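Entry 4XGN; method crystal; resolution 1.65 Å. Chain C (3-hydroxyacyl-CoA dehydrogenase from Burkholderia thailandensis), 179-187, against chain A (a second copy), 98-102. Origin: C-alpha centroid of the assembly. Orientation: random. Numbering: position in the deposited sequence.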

# COMPACT_ATOMS: atom_id res chain seq x y z
N PRO C 179 3.60 8.49 -11.62
CA PRO C 179 4.30 9.57 -12.27
C PRO C 179 4.06 9.65 -13.78
O PRO C 179 3.99 10.76 -14.31
CB PRO C 179 5.79 9.28 -11.93
CG PRO C 179 5.81 7.84 -11.57
CD PRO C 179 4.50 7.67 -10.83
N ILE C 180 3.89 8.51 -14.44
CA ILE C 180 3.59 8.56 -15.88
C ILE C 180 2.17 9.14 -16.12
O ILE C 180 1.99 9.96 -17.04
CB ILE C 180 3.77 7.19 -16.55
CG1 ILE C 180 5.23 6.76 -16.41
CG2 ILE C 180 3.41 7.30 -18.03
CD1 ILE C 180 5.50 5.33 -16.86
N ALA C 181 1.19 8.77 -15.30
CA ALA C 181 -0.12 9.38 -15.40
C ALA C 181 -0.03 10.91 -15.17
O ALA C 181 -0.64 11.69 -15.87
CB ALA C 181 -1.06 8.77 -14.40
N ARG C 182 0.81 11.34 -14.22
CA ARG C 182 0.99 12.75 -13.97
C ARG C 182 1.67 13.41 -15.16
O ARG C 182 1.28 14.51 -15.57
CB ARG C 182 1.80 12.96 -12.68
CG ARG C 182 0.99 12.59 -11.45
CD ARG C 182 1.87 12.47 -10.21
NE ARG C 182 1.08 12.58 -8.98
CZ ARG C 182 1.55 12.68 -7.75
NH1 ARG C 182 2.87 12.65 -7.50
NH2 ARG C 182 0.71 12.92 -6.75
N ASP C 183 2.68 12.73 -15.72
CA ASP C 183 3.43 13.26 -16.91
C ASP C 183 2.49 13.47 -18.08
O ASP C 183 2.66 14.41 -18.86
CB ASP C 183 4.48 12.26 -17.42
CG ASP C 183 5.77 12.25 -16.66
OD1 ASP C 183 6.04 13.17 -15.88
OD2 ASP C 183 6.59 11.32 -16.95
N LEU C 184 1.55 12.55 -18.25
CA LEU C 184 0.72 12.58 -19.47
C LEU C 184 -0.66 13.20 -19.25
O LEU C 184 -1.48 13.25 -20.19
CB LEU C 184 0.62 11.18 -20.01
CG LEU C 184 1.90 10.43 -20.35
CD1 LEU C 184 1.52 9.05 -20.83
CD2 LEU C 184 2.72 11.16 -21.40
N SER C 185 -0.91 13.77 -18.06
CA SER C 185 -2.22 14.38 -17.82
C SER C 185 -2.50 15.55 -18.78
O SER C 185 -3.60 15.67 -19.31
CB SER C 185 -2.38 14.79 -16.37
OG SER C 185 -1.38 15.67 -16.02
N ARG C 186 -1.48 16.37 -19.06
CA ARG C 186 -1.64 17.47 -20.00
C ARG C 186 -1.90 16.97 -21.45
O ARG C 186 -2.48 17.68 -22.24
CB ARG C 186 -0.42 18.41 -19.94
CG ARG C 186 0.79 17.93 -20.74
CD ARG C 186 2.14 18.60 -20.40
NE ARG C 186 2.99 17.65 -19.68
CZ ARG C 186 3.57 17.80 -18.48
NH1 ARG C 186 4.22 16.77 -17.98
NH2 ARG C 186 3.54 18.93 -17.76
N ASN C 187 -1.51 15.72 -21.75
CA ASN C 187 -1.77 15.09 -23.06
C ASN C 187 -3.07 14.33 -23.10
O ASN C 187 -3.42 13.74 -24.12
CB ASN C 187 -0.62 14.13 -23.38
CG ASN C 187 0.74 14.80 -23.34
OD1 ASN C 187 1.52 14.59 -22.42
ND2 ASN C 187 1.01 15.65 -24.31
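Chain A (98-102) AKTVG

What shape does each chain bring to the contact? Chain C contributes a stretch of helix that begins earlier in the chain and is held here by the bonds from Asp C183 N to Pro C179 O and from Leu C184 N to Ile C180 O, at 2.8 and 2.9 Å. Chain A is mostly extended, but Thr A100, with phi/psi of -56/-44, puts a bend between Lys A99 and Val A101. The nearest C-alpha pairs, Asp C183 CA to Lys A99 CA at 6.0 Å and Leu C184 CA to Val A101 CA at 7.3 Å, set the register, and over these pairs both chains advance in sequence together.

Which residues of the helix meet chain A first? Pro C179, Ala C181 and Arg C182 make no contact, and the CA-to-CB bond of Ala C181 points away. The CA-to-CB bond of Ile C180 runs sideways to chain A, yet its CG1 comes within 3.7 Å of Thr A100 OG1, so an apolar side chain lies beside the threonine hydroxyl.

What meets the bend of chain A? The CA-to-CB bond of Asp C183 points toward chain A, and its OD2 takes two hydrogen bonds from one residue: from Thr A100 N at 2.9 Å and from Thr A100 OG1 at 2.7 Å. Backbone and side chain of the threonine thus converge on a single carboxylate oxygen, while Asp C183 OD1 is satisfied elsewhere in the structure. The backbone of Asp C183 takes part as well, through a water that donates to Asp C183 O at 2.9 Å and accepts from Val A101 N at 3.1 Å.

How does the apolar part of the contact continue? The CA-to-CB bond of Leu C184 runs sideways, but the end of its side chain comes nearer to chain A. Its CD2 packs 3.8 Å from Val A101 CG2 and lies 4.1 Å from Thr A100 CB, placing a methyl group against both residues just past the polar anchor.

What do the residues after Leu C184 add? The CA-to-CB bond of Arg C186 points toward chain A, and its NH1 makes a weak hydrogen bond to Asp C183 O at 3.0 Å. Lys A99 NZ lies over one face of the guanidinium, 3.3 Å from Arg C186 NH2; both are donors of like charge, so this exposed approach is no hydrogen bond.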

# COMPACT_ATOMS: atom_id res chain seq x y z
N ALA A 98 13.19 13.60 -16.23
CA ALA A 98 12.80 13.74 -17.62
C ALA A 98 11.37 13.24 -17.72
O ALA A 98 11.04 12.20 -17.15
CB ALA A 98 13.68 12.90 -18.52
N LYS A 99 10.56 13.96 -18.45
CA LYS A 99 9.16 13.59 -18.66
C LYS A 99 9.04 12.46 -19.65
O LYS A 99 9.82 12.36 -20.58
CB LYS A 99 8.35 14.78 -19.16
CG LYS A 99 8.15 15.88 -18.11
CD LYS A 99 7.44 17.10 -18.70
CE LYS A 99 7.56 18.28 -17.74
NZ LYS A 99 6.77 19.46 -18.21
N THR A 100 7.98 11.66 -19.52
CA THR A 100 7.71 10.58 -20.45
C THR A 100 7.62 11.09 -21.90
O THR A 100 8.17 10.48 -22.80
CB THR A 100 6.39 9.86 -20.07
OG1 THR A 100 6.52 9.32 -18.75
CG2 THR A 100 6.11 8.72 -21.03
N VAL A 101 6.92 12.20 -22.09
CA VAL A 101 6.90 12.93 -23.35
C VAL A 101 7.34 14.36 -23.04
O VAL A 101 6.64 15.10 -22.34
CB VAL A 101 5.52 12.84 -24.05
CG1 VAL A 101 5.56 13.62 -25.37
CG2 VAL A 101 5.17 11.38 -24.34
N GLY A 102 8.53 14.70 -23.51
CA GLY A 102 9.10 16.05 -23.36
C GLY A 102 8.79 16.93 -24.54
O GLY A 102 8.11 16.51 -25.47
O HOH W 1 5.10 13.94 -20.35